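PDB 5IE9: nucleotide pyrophosphohydrolase from Bacillus cereus, which hydrolyses nucleoside triphosphates to monophosphates and pyrophosphate, as a MazG-family pyrophosphohydrolase that probably works with a divalent metal. Local coordinates for the interface of chains A and B. Coordinates in Å, arbitrary orientation; residue numbers count along the deposited sequence, not the author numbering. Chains: chain A/B, Nucleotide pyrophosphohydrolase.

Contact 1: the interface of chains A and B. Residues chain A 77-78, 81, 83; chain B 49, 63-64, 67.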
loop_
_atom_site.group_PDB
_atom_site.type_symbol
_atom_site.label_atom_id
_atom_site.label_comp_id
_atom_site.label_asym_id
_atom_site.label_seq_id
_atom_site.Cartn_x
_atom_site.Cartn_y
_atom_site.Cartn_z
ATOM N N MET A 77 -8.336 -6.597 11.947
ATOM C CA MET A 77 -7.626 -5.478 12.543
ATOM C C MET A 77 -8.501 -4.795 13.603
ATOM O O MET A 77 -8.054 -4.575 14.736
ATOM C CB MET A 77 -7.218 -4.507 11.430
ATOM C CG MET A 77 -6.638 -3.173 11.878
ATOM S SD MET A 77 -4.904 -3.301 12.318
ATOM C CE MET A 77 -4.129 -3.053 10.720
ATOM N N ALA A 78 -9.747 -4.498 13.231
ATOM C CA ALA A 78 -10.684 -3.798 14.099
ATOM C C ALA A 78 -11.032 -4.615 15.343
ATOM O O ALA A 78 -11.005 -4.087 16.459
ATOM C CB ALA A 78 -11.938 -3.416 13.328
ATOM N N LEU A 81 -8.345 -4.875 18.056
ATOM C CA LEU A 81 -8.165 -3.674 18.877
ATOM C C LEU A 81 -9.485 -3.160 19.468
ATOM O O LEU A 81 -9.591 -1.990 19.848
ATOM C CB LEU A 81 -7.456 -2.575 18.066
ATOM C CG LEU A 81 -6.200 -2.935 17.260
ATOM C CD1 LEU A 81 -5.959 -1.887 16.188
ATOM C CD2 LEU A 81 -4.968 -3.112 18.139
ATOM N N ILE A 83 -12.297 -2.316 18.171
ATOM C CA ILE A 83 -12.798 -1.150 17.453
ATOM C C ILE A 83 -14.029 -1.561 16.658
ATOM O O ILE A 83 -14.004 -2.556 15.923
ATOM C CB ILE A 83 -11.709 -0.525 16.544
ATOM C CG1 ILE A 83 -10.650 0.173 17.405
ATOM C CG2 ILE A 83 -12.319 0.451 15.541
ATOM C CD1 ILE A 83 -9.340 0.458 16.699
ATOM N N TYR B 49 1.842 0.841 18.170
ATOM C CA TYR B 49 2.197 -0.585 18.322
ATOM C C TYR B 49 3.598 -1.005 17.829
ATOM O O TYR B 49 3.961 -2.186 17.904
ATOM C CB TYR B 49 1.087 -1.471 17.739
ATOM C CG TYR B 49 -0.280 -1.157 18.330
ATOM C CD1 TYR B 49 -0.620 -1.561 19.636
ATOM C CD2 TYR B 49 -1.225 -0.431 17.600
ATOM C CE1 TYR B 49 -1.862 -1.253 20.184
ATOM C CE2 TYR B 49 -2.467 -0.126 18.141
ATOM C CZ TYR B 49 -2.782 -0.532 19.427
ATOM O OH TYR B 49 -4.020 -0.216 19.941
ATOM N N ILE B 63 -6.393 5.302 15.536
ATOM C CA ILE B 63 -6.516 4.124 14.660
ATOM C C ILE B 63 -7.971 3.910 14.248
ATOM O O ILE B 63 -8.244 3.610 13.081
ATOM C CB ILE B 63 -5.863 2.859 15.272
ATOM C CG1 ILE B 63 -4.353 2.939 15.104
ATOM C CG2 ILE B 63 -6.324 1.577 14.586
ATOM C CD1 ILE B 63 -3.589 2.362 16.266
ATOM N N GLU B 64 -8.890 4.099 15.197
ATOM C CA GLU B 64 -10.327 4.046 14.926
ATOM C C GLU B 64 -10.732 4.986 13.784
ATOM O O GLU B 64 -11.474 4.582 12.889
ATOM C CB GLU B 64 -11.127 4.349 16.196
ATOM C CG GLU B 64 -12.635 4.161 16.057
ATOM C CD GLU B 64 -13.437 4.781 17.192
ATOM O OE1 GLU B 64 -12.865 5.486 18.052
ATOM O OE2 GLU B 64 -14.665 4.566 17.217
ATOM N N LEU B 67 -8.935 3.758 10.361
ATOM C CA LEU B 67 -9.690 2.608 9.844
ATOM C C LEU B 67 -10.968 3.052 9.124
ATOM O O LEU B 67 -11.284 2.542 8.045
ATOM C CB LEU B 67 -10.035 1.618 10.959
ATOM C CG LEU B 67 -8.966 0.617 11.394
ATOM C CD1 LEU B 67 -9.305 0.060 12.766
ATOM C CD2 LEU B 67 -8.828 -0.516 10.393
#
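Contact 1 is an apolar patch of a two-fold symmetric interface between identical chains, where the end of helix 61-80 and the link that follows it in chain A lie on helices 27-49 and 61-80 of chain B. It probably holds together a helical pair of subunits, two copies of the four in the deposited assembly. A:Leu81 brings its two methyls to two different partners. CD2 sits over the face of the phenol end of the B:Tyr49 ring, 3.6 Å from CZ and 3.5 Å from OH, while CD1 meets CG2 of B:Ile63 at 3.8 Å. The branched leucine thus bridges an aromatic and an aliphatic surface. A:Ile83 lies across B:Ile63 at about a right angle, and CD1 of its long branch lies 3.8 Å from CG2 of B:Ile63. Its CG1 points away from the carbonyl carbon (chi1 -72°), which leaves the short branch, CG2, for B:Glu64. There the glutamate gives its aliphatic stem, CG lying 3.8 Å from CG2 of A:Ile83, and its extended chain carries the carboxylate farther on. B:Leu67 stands between A:Ile83 and A:Met77 and gives one methyl to each: CD1 faces A:Ile83 CD1 at 4.0 Å. The other methyl of the leucine, CD2, reaches the chain of A:Met77 at CG, 3.7 Å away.

Contact 2: the interface of chains A and B. Residues chain A 31, 34, 74, 77; chain B 38, 41, 45, 67, 70.
A:Met74 and B:Leu67 run past each other in opposite directions, and with A:Leu34 against B:Met38 they make the tightly packed part of this helix-to-helix, methionine-rich patch of the two-fold interface. The methyl of A:Met74, CE, lies 3.6 Å from CD2 of B:Leu67 and also rests on that residue's own backbone carbonyl. Bends at chi2 and chi3 (-70° and -71°) coil the methionine chain as it reaches toward chain B, which lets both sulfur and methyl meet it. The sulfur, SD, meets CG1 of B:Val70 at 3.8 Å; the short, rigid valine lets the flexible thioether come close to the helix surface. The second tight spot is the bent chain of B:Met38, whose CE fits against the branch point of A:Leu34, 3.6 Å from CG. One methyl of that leucine, CD2, turns on to B:Leu41 and meets its CD2 at 3.8 Å, the two side chains crossing at about a right angle. A:Met31 and B:Met38 lie antiparallel, and CE of A:Met31 comes within 3.8 Å of CG of B:Met38, while its sulfur stands 4.0 Å from CG of B:Leu41. Unbranched methionines suit such places because their pliable chains can adapt to the shapes of several neighbours on facing helices. Packing is looser toward B:Val45, whose contacts are longer than those in the tight part: the same sulfur of A:Met31 stands 4.2 Å from CG2 of the valine. With its CG1 turned away from the backbone N (chi1 171°), B:Val45 offers the other methyl, CG2, to CE of A:Met77 at 4.1 Å.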
loop_
_atom_site.group_PDB
_atom_site.type_symbol
_atom_site.label_atom_id
_atom_site.label_comp_id
_atom_site.label_asym_id
_atom_site.label_seq_id
_atom_site.Cartn_x
_atom_site.Cartn_y
_atom_site.Cartn_z
ATOM N N MET A 31 -0.971 -5.188 9.648
ATOM C CA MET A 31 -0.671 -4.131 8.693
ATOM C C MET A 31 0.048 -4.691 7.464
ATOM O O MET A 31 -0.255 -4.290 6.339
ATOM C CB MET A 31 0.115 -3.000 9.359
ATOM C CG MET A 31 0.073 -1.687 8.596
ATOM S SD MET A 31 -1.592 -1.013 8.450
ATOM C CE MET A 31 -1.684 -0.697 6.689
ATOM N N LEU A 34 -2.626 -6.537 5.535
ATOM C CA LEU A 34 -3.427 -5.524 4.870
ATOM C C LEU A 34 -2.745 -4.956 3.626
ATOM O O LEU A 34 -3.416 -4.698 2.617
ATOM C CB LEU A 34 -3.731 -4.406 5.854
ATOM C CG LEU A 34 -4.975 -3.537 5.738
ATOM C CD1 LEU A 34 -6.173 -4.212 5.091
ATOM C CD2 LEU A 34 -5.313 -3.130 7.157
ATOM N N MET A 74 -9.403 -5.930 7.376
ATOM C CA MET A 74 -9.908 -4.749 8.075
ATOM C C MET A 74 -10.651 -5.145 9.343
ATOM O O MET A 74 -10.361 -4.609 10.422
ATOM C CB MET A 74 -10.859 -3.959 7.183
ATOM C CG MET A 74 -10.192 -3.191 6.068
ATOM S SD MET A 74 -9.252 -1.807 6.708
ATOM C CE MET A 74 -10.567 -0.699 7.241
ATOM N N MET A 77 -8.336 -6.597 11.947
ATOM C CA MET A 77 -7.626 -5.478 12.543
ATOM C C MET A 77 -8.501 -4.795 13.603
ATOM O O MET A 77 -8.054 -4.575 14.736
ATOM C CB MET A 77 -7.218 -4.507 11.430
ATOM C CG MET A 77 -6.638 -3.173 11.878
ATOM S SD MET A 77 -4.904 -3.301 12.318
ATOM C CE MET A 77 -4.129 -3.053 10.720
ATOM N N MET B 38 -4.262 3.874 3.360
ATOM C CA MET B 38 -3.560 2.739 3.948
ATOM C C MET B 38 -2.254 3.161 4.628
ATOM O O MET B 38 -1.901 2.632 5.691
ATOM C CB MET B 38 -3.299 1.682 2.881
ATOM C CG MET B 38 -3.262 0.251 3.391
ATOM S SD MET B 38 -4.924 -0.391 3.671
ATOM C CE MET B 38 -5.224 0.028 5.374
ATOM N N LEU B 41 -3.129 4.758 7.850
ATOM C CA LEU B 41 -3.365 3.674 8.794
ATOM C C LEU B 41 -2.042 3.099 9.301
ATOM O O LEU B 41 -1.863 2.970 10.515
ATOM C CB LEU B 41 -4.278 2.573 8.223
ATOM C CG LEU B 41 -4.632 1.423 9.184
ATOM C CD1 LEU B 41 -5.255 1.885 10.498
ATOM C CD2 LEU B 41 -5.552 0.419 8.537
ATOM N N VAL B 45 -0.718 2.726 13.121
ATOM C CA VAL B 45 -0.390 1.414 13.701
ATOM C C VAL B 45 1.057 1.384 14.227
ATOM O O VAL B 45 1.302 0.896 15.332
ATOM C CB VAL B 45 -0.668 0.257 12.706
ATOM C CG1 VAL B 45 -0.127 -1.076 13.213
ATOM C CG2 VAL B 45 -2.160 0.149 12.432
ATOM N N LEU B 67 -8.935 3.758 10.361
ATOM C CA LEU B 67 -9.690 2.608 9.844
ATOM C C LEU B 67 -10.968 3.052 9.124
ATOM O O LEU B 67 -11.284 2.542 8.045
ATOM C CB LEU B 67 -10.035 1.618 10.959
ATOM C CG LEU B 67 -8.966 0.617 11.394
ATOM C CD1 LEU B 67 -9.305 0.060 12.766
ATOM C CD2 LEU B 67 -8.828 -0.516 10.393
ATOM N N VAL B 70 -10.165 4.481 5.696
ATOM C CA VAL B 70 -9.894 3.396 4.754
ATOM C C VAL B 70 -11.217 2.769 4.316
ATOM O O VAL B 70 -11.449 2.573 3.121
ATOM C CB VAL B 70 -8.911 2.350 5.341
ATOM C CG1 VAL B 70 -8.747 1.163 4.409
ATOM C CG2 VAL B 70 -7.548 2.979 5.596
#

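The centres of the C-alpha atoms of contact 1 and contact 2 lie about 7 Å apart, and the two patches run into each other through A:Met77 and B:Leu67. Both draw on helices 27-49 and 61-80 of chain B and on helix 61-80 of chain A; contact 1 adds the link after that helix, whereas contact 2 brings in chain A's helix 27-49. Together they form one continuous apolar seam, and two-fold symmetry repeats each patch with the chains exchanged. Since helices 27-49 and 61-80 also supply the manganese-binding glutamates, the seam may help to steady the catalytic framework.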